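PDB 6ZPV: MgGH51 from Meripilus giganteus, which probably hydrolyses terminal alpha-L-arabinofuranosyl linkages in arabinose-containing polysaccharides and oligosaccharides, as a fungal member of glycoside hydrolase family 51. Local coordinates for residues A327-A330 with L331-S334; G229-N232 with L233-Q236; N411-Y414 with Y415-F418; G349-D352 with F353-A356; T540-S543 with S544-K547. One frame throughout, in Å; residues are numbered along the deposited sequence.

How the interactions relate
Interactions 2 and 4 belong together: their centres are about 11 Å apart, and Asn350 of 349-356 reaches Glu234 of 229-236, with Asn350 ND2 3.0 Å from Glu234 OE2. Both lie in loops that follow parallel barrel strands, 224-227 and 345-348, at what is probably the active-site end of an (alpha/beta)8 barrel, and a glycerol, probably from the crystallisation liquor, lies near each. Interaction 3, after helix 405-410, comes to about 10 Å from interaction 4 at the nearest atoms. Interaction 1 is a short helix about 16 Å from interaction 2, again between nearest atoms. Interaction 5 is a hairpin turn of the C-terminal antiparallel sheet, its nearest atoms about 13 Å from interaction 3.

Interaction 1. Residues A327-A330 with L331-S334; sequences APAA and LRAS
Leu331 N donates to Ala327 O at 2.9 Å, the first of four consecutive backbone bonds that join residues 327-330 to residues 331-334. Arg332 N to Pro328 O, Ala333 N to Ala329 O and Ser334 N to Ala330 O follow the same i to i+4 spacing. The third of these is the straightest, with an N-H...O angle of 168°.

One further bond uses a side chain. Ser334 OG turns back on its own helix and donates to Leu331 O at 2.8 Å; it lies in the carbonyl plane, on a lone pair. A chi1 of 84° places the hydroxyl between its own backbone N and carbonyl carbon, which lets it reach this oxygen.

The regular spacing identifies a two-turn alpha helix, 327-334, which comes between helix 306-320 and strand 345-348 in the chain. In its first turn, Ala329 N is also hydrogen-bonded to Ser326 OG.

The remaining contacts are made by side chains. Pro328 and Leu331 both touch Phe318 of helix 306-320, and Leu331 CB makes a close approach, 3.3 Å, to the backbone oxygen Pro328 O. Arg332 instead bends at chi3 (62°), which folds its guanidinium back along the preceding turn. Its NH1 comes 4.0 Å from Ala329 CB, while Ala329 O lies 4.2 Å above the centre of the guanidinium plane. The N-H groups of this buried group point to other carbonyls: NH1 to Phe318 O, NE to His337 O, and NH2 to both Gly321 O and Pro338 O, four oxygens that together fix its rotation.

Interaction 2. Residues G229-N232 with L233-Q236; sequences GGNN and LEGQ
Leu233 settles on Gly230, its N donating to Gly230 O at 3.1 Å while its CB lies 3.3 Å from the same oxygen. The peptide before Gly230 is cis, and Gly229 CA lies 4.2 Å from Leu233 CB. A CB on Gly229 would fall 2.8 Å from Leu233 N, a clash, while Gly230 adopts a positive phi, which a residue with a side chain takes up less readily.

Glu234 repeats the i to i+3 pattern one residue on. Its N donates to Asn231 O at 2.9 Å, and as in the Leu233 bond the donor stands above the carbonyl plane, here by 51°. The two bonds give overlapping turns with a helical sense of winding.

The side chains of Asn231 and Glu234 then come together across the turn. With CG of Glu234 anti to its carbonyl carbon (chi1 -70°) and the chain extended beyond, OE2 is carried back to 3.6 Å from Asn231 CA. It also stands 3.5 Å from Asn231 OD1, with amide and carboxylate planes 67° apart. These are two acceptors and do not bond; Asn350 ND2 approaches both, and it donates to Glu234 OE2. That amide probably offsets the unfavourable approach of the two oxygens.

Asn232 ND2 donates to Asn265 OD1 on strand 264-265, and its OD1 accepts from the backbone N of Asp260. The whole turn follows barrel strand 224-227, with Leu233 CD2 packed against Gly349 just beyond strand 345-348, two places along the barrel sheet, past 284-289, and backbone bonds running from Leu233 to Trp242 and from Gly235 to Leu295.

Interaction 3. Residues N411-Y414 with Y415-F418; sequences NAFY and YDGF
Asp416 N donates to Phe413 O at 3.1 Å, from well above the carbonyl plane, and so links two successive type I beta turns, Asn411-Tyr414 and Tyr415-Phe418. Two waters add links: one joins Ala412 O to Tyr415 N, the other Tyr414 O to Gly417 N.

Tyr414, Tyr415 and Phe418 form an aromatic cluster. Tyr414 meets Tyr415 in a T-shaped pair, edge to face with planes at 75°, Tyr414 CD2 sitting 3.5 Å above the centre of the Tyr415 ring. The CG of Tyr414 lies opposite its own backbone N (chi1 -176°), which swings the ring there. On the Phe418 side the approach is oblique, Tyr414 CE2 lying 3.7 Å from Phe418 CZ. Tyr415 CD1 lies 3.7 Å over the Phe418 ring face, and Tyr415 OH is hydrogen-bonded to Glu427 OE1. Replacing Tyr415 by an alanine would probably deprive Tyr414 of the face it leans on, open a gap beside Phe418 and leave Glu427 without its hydroxyl mate.

Phe413 and Asp416 make a second contact, Phe413 CD2 to Asp416 CG at 3.5 Å with ring and carboxylate planes 32° apart. Arg469 ties the pair together through a salt bridge to Asp416 and a cation-pi contact with Phe413.

The double turn carries the chain from helix 405-410 to strand 424-432; Tyr414 and Tyr415 rest on Val399 of strand 396-403 and on Phe463 and Leu467 of helix 454-469.

Interaction 4. Residues G349-D352 with F353-A356; sequences GNED and FFAA
Glu351 runs alongside Phe353, both side chains pointing the same way, with Glu351 CD 3.5 Å from Phe353 CZ and Glu351 CG 3.6 Å from Phe353 CE2. Carboxylate and ring planes are 51° apart. Phe353 takes the less common chi1 of 56°, which folds its ring back over the Glu351 backbone. Phe354 meets the same carboxylate differently: Glu351 OE1 lies at its ring edge, near the plane, 3.5 Å from Phe354 CE2.

Two backbone hydrogen bonds cross the contact, Phe354 N to Glu351 O at 3.1 Å (170°) and Ala355 N to Asp352 O at 2.9 Å. Their i to i+3 spacing marks a 3-10 turn just after the fourth strand of the barrel, 345-348. Asn350-Glu351, close behind this strand, is consistent with the Asn-Glu signature of clan GH-A, in which the glutamate is the general acid/base.

Polar ends are engaged outside the turn. Glu351 OE2 is hydrogen-bonded to His400 ND1, and its side chain touches Glu429 of strand 424-432. With an alanine here instead of Glu351, His400 would probably lose its carboxylate partner, and the edge of Phe354 and the side of Phe353 their neighbour. Asp352 forms a salt bridge with Arg362 and a hydrogen bond with Thr382.

Interaction 5. Residues T540-S543 with S544-K547; sequences TRAS and SSGK
Arg541 spreads its guanidinium across Gly546, whose CA stands 3.3 Å above the plane and offset toward its rim. In the conformer described, one of two deposited, Arg541 NH2 is 3.6 Å from Gly546 CA. With CG anti to the backbone N (chi1 -178°) and the chain extended as far as NE, the group is carried across to this glycine on the returning side of the loop. A CB on Gly546 would come 3.3 Å from Arg541 NH2, and its phi of 77° is one that glycine adopts easily. The guanidinium also bonds to Gln522 OE1 through NH1 and to Thr626 O through NH2.

Ala542 and Ser545 meet on smaller terms, Ala542 CB lying 3.5 Å from Ser545 OG. The same hydroxyl accepts from Lys547 N at 3.0 Å, two residues on, an ST turn, with an N-H...O angle of 167°. Ser543 directs its OG to Asp521.

Backbone bonds close the loop between strands 535-541 and 547-554, which form a beta hairpin in the C-terminal antiparallel sheet. Ala542 N donates to Lys547 O at 2.8 Å, and Gly546 N donates to Ala542 O at 2.8 Å, both nearly along the C=O axis. Ser545 N adds a weak bond to Ala542 O, while Arg541 CA makes a CA-H...O contact with Lys547 O.

Ala542 O takes one good and one weak bond, so the turn would probably hold its shape largely through main-chain bonds, while the arginine side chain ties it to Gln522 and to Thr626 near the C-terminus.

Interaction 1. Residues A327-A330 with L331-S334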
loop_
_atom_site.group_PDB
_atom_site.type_symbol
_atom_site.label_atom_id
_atom_site.label_comp_id
_atom_site.label_asym_id
_atom_site.label_seq_id
_atom_site.Cartn_x
_atom_site.Cartn_y
_atom_site.Cartn_z
ATOM N N ALA A 327 -2.998 -17.380 -22.701
ATOM C CA ALA A 327 -1.745 -17.686 -22.019
ATOM C C ALA A 327 -1.678 -17.045 -20.627
ATOM O O ALA A 327 -1.242 -17.721 -19.673
ATOM C CB ALA A 327 -0.535 -17.394 -22.859
ATOM N N PRO A 328 -2.048 -15.769 -20.440
ATOM C CA PRO A 328 -1.961 -15.210 -19.087
ATOM C C PRO A 328 -2.864 -15.965 -18.092
ATOM O O PRO A 328 -2.453 -16.159 -16.943
ATOM C CB PRO A 328 -2.337 -13.741 -19.273
ATOM C CG PRO A 328 -1.963 -13.484 -20.732
ATOM C CD PRO A 328 -2.353 -14.745 -21.442
ATOM N N ALA A 329 -4.054 -16.349 -18.521
ATOM C CA ALA A 329 -4.945 -17.094 -17.588
ATOM C C ALA A 329 -4.334 -18.467 -17.321
ATOM O O ALA A 329 -4.435 -18.966 -16.192
ATOM C CB ALA A 329 -6.329 -17.185 -18.198
ATOM N N ALA A 330 -3.798 -19.132 -18.333
ATOM C CA ALA A 330 -3.128 -20.433 -18.105
ATOM C C ALA A 330 -1.992 -20.279 -17.127
ATOM O O ALA A 330 -1.729 -21.177 -16.330
ATOM C CB ALA A 330 -2.669 -21.023 -19.425
ATOM N N LEU A 331 -1.309 -19.132 -17.191
ATOM C CA LEU A 331 -0.194 -18.864 -16.293
ATOM C C LEU A 331 -0.683 -18.741 -14.847
ATOM O O LEU A 331 -0.083 -19.307 -13.918
ATOM C CB LEU A 331 0.519 -17.590 -16.744
ATOM C CG LEU A 331 1.756 -17.182 -15.933
ATOM C CD1 LEU A 331 2.848 -18.227 -16.013
ATOM C CD2 LEU A 331 2.270 -15.848 -16.394
ATOM N N ARG A 332 -1.782 -18.011 -14.608
ATOM C CA ARG A 332 -2.370 -17.920 -13.280
ATOM C C ARG A 332 -2.643 -19.334 -12.757
ATOM O O ARG A 332 -2.354 -19.657 -11.580
ATOM C CB ARG A 332 -3.650 -17.085 -13.296
ATOM C CG ARG A 332 -4.269 -16.909 -11.914
ATOM C CD ARG A 332 -5.724 -16.436 -11.901
ATOM N NE ARG A 332 -6.617 -17.384 -12.547
ATOM C CZ ARG A 332 -7.298 -17.202 -13.675
ATOM N NH1 ARG A 332 -7.083 -16.145 -14.433
ATOM N NH2 ARG A 332 -8.197 -18.079 -14.039
ATOM N N ALA A 333 -3.252 -20.183 -13.552
ATOM C CA ALA A 333 -3.527 -21.564 -13.151
ATOM C C ALA A 333 -2.209 -22.270 -12.803
ATOM O O ALA A 333 -2.179 -23.028 -11.803
ATOM C CB ALA A 333 -4.332 -22.273 -14.254
ATOM N N SER A 334 -1.207 -22.170 -13.653
ATOM C CA SER A 334 0.075 -22.849 -13.445
ATOM C C SER A 334 0.729 -22.456 -12.116
ATOM O O SER A 334 1.501 -23.242 -11.558
ATOM C CB SER A 334 1.026 -22.566 -14.614
ATOM O OG SER A 334 1.720 -21.352 -14.494
#

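Interaction 2. Residues G229-N232 with L233-Q236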
loop_
_atom_site.group_PDB
_atom_site.type_symbol
_atom_site.label_atom_id
_atom_site.label_comp_id
_atom_site.label_asym_id
_atom_site.label_seq_id
_atom_site.Cartn_x
_atom_site.Cartn_y
_atom_site.Cartn_z
ATOM N N GLY A 229 -0.793 1.910 -8.851
ATOM C CA GLY A 229 -0.545 3.329 -8.697
ATOM C C GLY A 229 -1.617 4.112 -9.401
ATOM O O GLY A 229 -2.480 3.536 -10.073
ATOM N N GLY A 230 -1.627 5.456 -9.227
ATOM C CA GLY A 230 -0.565 6.220 -8.621
ATOM C C GLY A 230 0.586 6.443 -9.622
ATOM O O GLY A 230 0.734 5.735 -10.611
ATOM N N ASN A 231 1.484 7.377 -9.237
ATOM C CA ASN A 231 2.623 7.684 -10.095
ATOM C C ASN A 231 3.478 6.462 -10.364
ATOM O O ASN A 231 4.069 6.350 -11.453
ATOM C CB ASN A 231 3.494 8.750 -9.476
ATOM C CG ASN A 231 2.968 10.155 -9.625
ATOM O OD1 ASN A 231 1.830 10.347 -10.093
ATOM N ND2 ASN A 231 3.784 11.156 -9.337
ATOM N N ASN A 232 3.598 5.539 -9.406
ATOM C CA ASN A 232 4.498 4.377 -9.598
ATOM C C ASN A 232 4.043 3.453 -10.727
ATOM O O ASN A 232 4.825 2.612 -11.165
ATOM C CB ASN A 232 4.645 3.574 -8.309
ATOM C CG ASN A 232 5.986 2.888 -8.177
ATOM O OD1 ASN A 232 7.032 3.550 -8.337
ATOM N ND2 ASN A 232 5.964 1.577 -7.949
ATOM N N LEU A 233 2.807 3.579 -11.216
ATOM C CA LEU A 233 2.374 2.860 -12.427
ATOM C C LEU A 233 3.088 3.359 -13.665
ATOM O O LEU A 233 3.316 2.600 -14.630
ATOM C CB LEU A 233 0.860 3.129 -12.608
ATOM C CG LEU A 233 0.190 2.605 -13.893
ATOM C CD1 LEU A 233 0.030 1.086 -13.865
ATOM C CD2 LEU A 233 -1.158 3.283 -14.065
ATOM N N GLU A 234 3.305 4.681 -13.738
ATOM C CA GLU A 234 3.527 5.385 -14.990
ATOM C C GLU A 234 4.924 5.224 -15.567
ATOM O O GLU A 234 5.082 5.260 -16.813
ATOM C CB GLU A 234 3.151 6.851 -14.851
ATOM C CG GLU A 234 1.639 7.055 -14.708
ATOM C CD GLU A 234 1.288 8.476 -14.376
ATOM O OE1 GLU A 234 1.025 9.261 -15.396
ATOM O OE2 GLU A 234 1.246 8.859 -13.192
ATOM N N GLY A 235 5.939 5.121 -14.699
ATOM C CA GLY A 235 7.321 5.248 -15.182
ATOM C C GLY A 235 7.708 6.661 -15.474
ATOM O O GLY A 235 6.855 7.544 -15.588
ATOM N N GLN A 236 9.005 6.865 -15.642
ATOM C CA GLN A 236 9.551 8.145 -16.121
ATOM C C GLN A 236 9.522 8.220 -17.665
ATOM O O GLN A 236 9.515 9.322 -18.215
ATOM C CB GLN A 236 10.954 8.319 -15.560
ATOM C CG GLN A 236 11.577 9.628 -15.885
ATOM C CD GLN A 236 10.843 10.834 -15.310
ATOM O OE1 GLN A 236 10.213 10.780 -14.220
ATOM N NE2 GLN A 236 10.873 11.926 -16.061
#

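Interaction 3. Residues N411-Y414 with Y415-F418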
loop_
_atom_site.group_PDB
_atom_site.type_symbol
_atom_site.label_atom_id
_atom_site.label_comp_id
_atom_site.label_asym_id
_atom_site.label_seq_id
_atom_site.Cartn_x
_atom_site.Cartn_y
_atom_site.Cartn_z
ATOM N N ASN A 411 -15.494 21.964 2.253
ATOM C CA ASN A 411 -15.886 21.386 0.964
ATOM C C ASN A 411 -16.600 20.067 1.161
ATOM O O ASN A 411 -16.707 19.273 0.212
ATOM C CB ASN A 411 -14.667 21.307 0.031
ATOM C CG ASN A 411 -14.299 22.694 -0.438
ATOM O OD1 ASN A 411 -14.873 23.150 -1.446
ATOM N ND2 ASN A 411 -13.463 23.382 0.275
ATOM N N ALA A 412 -17.250 19.857 2.295
ATOM C CA ALA A 412 -18.061 18.650 2.555
ATOM C C ALA A 412 -19.279 18.565 1.641
ATOM O O ALA A 412 -19.844 17.470 1.517
ATOM C CB ALA A 412 -18.499 18.625 3.998
ATOM N N PHE A 413 -19.678 19.646 0.999
ATOM C CA PHE A 413 -20.761 19.642 0.009
ATOM C C PHE A 413 -20.243 19.550 -1.417
ATOM O O PHE A 413 -21.014 19.794 -2.365
ATOM C CB PHE A 413 -21.706 20.831 0.227
ATOM C CG PHE A 413 -22.623 20.693 1.414
ATOM C CD1 PHE A 413 -22.150 20.773 2.693
ATOM C CD2 PHE A 413 -23.980 20.457 1.223
ATOM C CE1 PHE A 413 -23.002 20.635 3.765
ATOM C CE2 PHE A 413 -24.816 20.307 2.316
ATOM C CZ PHE A 413 -24.329 20.373 3.604
ATOM N N TYR A 414 -19.019 19.083 -1.611
ATOM C CA TYR A 414 -18.404 18.973 -2.945
ATOM C C TYR A 414 -19.353 18.281 -3.923
ATOM O O TYR A 414 -19.499 18.728 -5.077
ATOM C CB TYR A 414 -17.073 18.227 -2.849
ATOM C CG TYR A 414 -16.323 18.156 -4.150
ATOM C CD1 TYR A 414 -15.433 19.155 -4.518
ATOM C CD2 TYR A 414 -16.458 17.116 -5.017
ATOM C CE1 TYR A 414 -14.731 19.094 -5.721
ATOM C CE2 TYR A 414 -15.732 17.046 -6.200
ATOM C CZ TYR A 414 -14.914 18.040 -6.574
ATOM O OH TYR A 414 -14.185 17.924 -7.770
ATOM N N TYR A 415 -19.944 17.158 -3.535
ATOM C CA TYR A 415 -20.747 16.320 -4.453
ATOM C C TYR A 415 -22.242 16.637 -4.447
ATOM O O TYR A 415 -22.977 16.120 -5.317
ATOM C CB TYR A 415 -20.508 14.835 -4.222
ATOM C CG TYR A 415 -19.169 14.338 -4.722
ATOM C CD1 TYR A 415 -18.964 14.150 -6.083
ATOM C CD2 TYR A 415 -18.120 14.077 -3.875
ATOM C CE1 TYR A 415 -17.728 13.742 -6.572
ATOM C CE2 TYR A 415 -16.904 13.653 -4.344
ATOM C CZ TYR A 415 -16.699 13.441 -5.688
ATOM O OH TYR A 415 -15.523 13.026 -6.264
ATOM N N ASP A 416 -22.721 17.474 -3.526
ATOM C CA ASP A 416 -24.188 17.664 -3.412
ATOM C C ASP A 416 -24.795 18.242 -4.692
ATOM O O ASP A 416 -25.964 17.899 -4.967
ATOM C CB ASP A 416 -24.533 18.523 -2.219
ATOM C CG ASP A 416 -24.303 17.771 -0.936
ATOM O OD1 ASP A 416 -23.118 17.550 -0.543
ATOM O OD2 ASP A 416 -25.296 17.358 -0.265
ATOM N N GLY A 417 -24.103 19.158 -5.354
ATOM C CA GLY A 417 -24.642 19.793 -6.542
ATOM C C GLY A 417 -24.344 19.052 -7.823
ATOM O O GLY A 417 -24.742 19.576 -8.904
ATOM N N PHE A 418 -23.662 17.902 -7.776
ATOM C CA PHE A 418 -23.391 17.163 -9.004
ATOM C C PHE A 418 -24.675 16.624 -9.576
ATOM O O PHE A 418 -25.639 16.266 -8.853
ATOM C CB PHE A 418 -22.457 15.967 -8.770
ATOM C CG PHE A 418 -20.962 16.258 -8.797
ATOM C CD1 PHE A 418 -20.384 17.328 -8.119
ATOM C CD2 PHE A 418 -20.122 15.407 -9.501
ATOM C CE1 PHE A 418 -19.033 17.585 -8.199
ATOM C CE2 PHE A 418 -18.761 15.654 -9.552
ATOM C CZ PHE A 418 -18.221 16.747 -8.914
HETATM O O HOH W 1 -19.654 15.912 -0.862
HETATM O O HOH W 2 -21.675 20.392 -5.470
#

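Interaction 4. Residues G349-D352 with F353-A356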
loop_
_atom_site.group_PDB
_atom_site.type_symbol
_atom_site.label_atom_id
_atom_site.label_comp_id
_atom_site.label_asym_id
_atom_site.label_seq_id
_atom_site.Cartn_x
_atom_site.Cartn_y
_atom_site.Cartn_z
ATOM N N GLY A 349 -4.906 4.412 -16.776
ATOM C CA GLY A 349 -3.849 5.389 -16.526
ATOM C C GLY A 349 -3.845 5.891 -15.081
ATOM O O GLY A 349 -4.488 5.298 -14.202
ATOM N N ASN A 350 -3.085 6.959 -14.877
ATOM C CA ASN A 350 -3.061 7.668 -13.576
ATOM C C ASN A 350 -2.920 9.150 -13.894
ATOM O O ASN A 350 -2.000 9.577 -14.621
ATOM C CB ASN A 350 -1.887 7.245 -12.704
ATOM C CG ASN A 350 -1.889 7.976 -11.382
ATOM O OD1 ASN A 350 -2.842 7.807 -10.610
ATOM N ND2 ASN A 350 -0.882 8.820 -11.122
ATOM N N GLU A 351 -3.844 9.950 -13.320
ATOM C CA GLU A 351 -3.692 11.430 -13.383
ATOM C C GLU A 351 -3.423 11.873 -14.820
ATOM O O GLU A 351 -2.562 12.733 -15.074
ATOM C CB GLU A 351 -2.664 11.954 -12.396
ATOM C CG GLU A 351 -3.072 11.718 -10.940
ATOM C CD GLU A 351 -2.376 12.597 -9.931
ATOM O OE1 GLU A 351 -1.228 13.064 -10.219
ATOM O OE2 GLU A 351 -2.976 12.811 -8.835
ATOM N N ASP A 352 -4.299 11.446 -15.743
ATOM C CA ASP A 352 -4.137 11.848 -17.161
ATOM C C ASP A 352 -4.627 13.277 -17.398
ATOM O O ASP A 352 -4.466 13.774 -18.500
ATOM C CB ASP A 352 -4.760 10.835 -18.103
ATOM C CG ASP A 352 -3.956 9.544 -18.072
ATOM O OD1 ASP A 352 -2.920 9.472 -18.803
ATOM O OD2 ASP A 352 -4.308 8.627 -17.304
ATOM N N PHE A 353 -5.158 13.954 -16.341
ATOM C CA PHE A 353 -5.344 15.400 -16.453
ATOM C C PHE A 353 -4.055 16.118 -16.763
ATOM O O PHE A 353 -4.076 17.248 -17.280
ATOM C CB PHE A 353 -6.050 15.977 -15.219
ATOM C CG PHE A 353 -5.395 15.710 -13.909
ATOM C CD1 PHE A 353 -4.314 16.472 -13.493
ATOM C CD2 PHE A 353 -5.849 14.695 -13.079
ATOM C CE1 PHE A 353 -3.702 16.262 -12.264
ATOM C CE2 PHE A 353 -5.255 14.480 -11.830
ATOM C CZ PHE A 353 -4.171 15.251 -11.436
ATOM N N PHE A 354 -2.890 15.530 -16.446
ATOM C CA PHE A 354 -1.604 16.152 -16.814
ATOM C C PHE A 354 -1.226 15.945 -18.283
ATOM O O PHE A 354 -0.299 16.592 -18.776
ATOM C CB PHE A 354 -0.481 15.590 -15.945
ATOM C CG PHE A 354 -0.418 16.145 -14.541
ATOM C CD1 PHE A 354 -0.422 17.508 -14.296
ATOM C CD2 PHE A 354 -0.297 15.287 -13.458
ATOM C CE1 PHE A 354 -0.311 17.983 -13.001
ATOM C CE2 PHE A 354 -0.161 15.803 -12.176
ATOM C CZ PHE A 354 -0.190 17.135 -11.931
ATOM N N ALA A 355 -1.953 15.045 -18.978
ATOM C CA ALA A 355 -1.696 14.682 -20.396
ATOM C C ALA A 355 -3.025 14.636 -21.142
ATOM O O ALA A 355 -3.334 13.679 -21.842
ATOM C CB ALA A 355 -0.944 13.356 -20.435
ATOM N N ALA A 356 -3.826 15.688 -20.942
ATOM C CA ALA A 356 -5.189 15.700 -21.481
ATOM C C ALA A 356 -5.264 15.926 -22.974
ATOM O O ALA A 356 -6.331 15.704 -23.567
ATOM C CB ALA A 356 -6.017 16.668 -20.695
#

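Interaction 5. Residues T540-S543 with S544-K547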
loop_
_atom_site.group_PDB
_atom_site.type_symbol
_atom_site.label_atom_id
_atom_site.label_comp_id
_atom_site.label_asym_id
_atom_site.label_seq_id
_atom_site.Cartn_x
_atom_site.Cartn_y
_atom_site.Cartn_z
ATOM N N THR A 540 -26.213 6.171 8.659
ATOM C CA THR A 540 -26.509 4.979 7.861
ATOM C C THR A 540 -27.064 3.876 8.727
ATOM O O THR A 540 -26.973 3.973 9.968
ATOM C CB THR A 540 -25.272 4.481 7.062
ATOM O OG1 THR A 540 -24.260 4.082 7.993
ATOM C CG2 THR A 540 -24.764 5.541 6.104
ATOM N N ARG A 541 -27.625 2.866 8.104
ATOM C CA ARG A 541 -28.310 1.758 8.811
ATOM C C ARG A 541 -28.004 0.433 8.113
ATOM O O ARG A 541 -28.076 0.393 6.886
ATOM C CB ARG A 541 -29.808 2.084 8.899
ATOM C CG ARG A 541 -30.657 1.064 9.646
ATOM C CD ARG A 541 -32.096 1.562 9.836
ATOM N NE ARG A 541 -32.970 0.631 10.529
ATOM C CZ ARG A 541 -33.597 -0.412 9.959
ATOM N NH1 ARG A 541 -33.467 -0.665 8.650
ATOM N NH2 ARG A 541 -34.319 -1.248 10.709
ATOM N N ALA A 542 -27.753 -0.594 8.895
ATOM C CA ALA A 542 -27.647 -1.961 8.392
ATOM C C ALA A 542 -29.050 -2.553 8.249
ATOM O O ALA A 542 -29.773 -2.728 9.252
ATOM C CB ALA A 542 -26.804 -2.748 9.331
ATOM N N SER A 543 -29.459 -2.802 7.010
ATOM C CA SER A 543 -30.813 -3.251 6.727
ATOM C C SER A 543 -31.197 -4.531 7.503
ATOM O O SER A 543 -32.386 -4.650 7.873
ATOM C CB SER A 543 -30.989 -3.446 5.252
ATOM O OG SER A 543 -30.156 -4.498 4.768
ATOM N N SER A 544 -30.253 -5.446 7.712
ATOM C CA SER A 544 -30.497 -6.800 8.250
ATOM C C SER A 544 -30.706 -6.706 9.766
ATOM O O SER A 544 -31.440 -7.486 10.299
ATOM C CB SER A 544 -29.349 -7.712 7.930
ATOM O OG SER A 544 -28.116 -7.324 8.572
ATOM N N SER A 545 -30.003 -5.830 10.447
ATOM C CA SER A 545 -29.947 -5.792 11.941
ATOM C C SER A 545 -30.641 -4.567 12.537
ATOM O O SER A 545 -30.946 -4.581 13.755
ATOM C CB SER A 545 -28.520 -5.843 12.436
ATOM O OG SER A 545 -27.907 -4.636 12.027
ATOM N N GLY A 546 -30.782 -3.496 11.753
ATOM C CA GLY A 546 -31.217 -2.197 12.253
ATOM C C GLY A 546 -30.113 -1.425 12.990
ATOM O O GLY A 546 -30.405 -0.341 13.503
ATOM N N LYS A 547 -28.869 -1.929 13.026
ATOM C CA LYS A 547 -27.760 -1.150 13.607
ATOM C C LYS A 547 -27.646 0.149 12.802
ATOM O O LYS A 547 -27.581 0.137 11.560
ATOM C CB LYS A 547 -26.478 -1.946 13.611
ATOM C CG LYS A 547 -26.287 -2.871 14.744
ATOM C CD LYS A 547 -24.851 -3.329 14.739
ATOM C CE LYS A 547 -24.547 -4.027 16.009
ATOM N NZ LYS A 547 -23.169 -4.538 15.875
#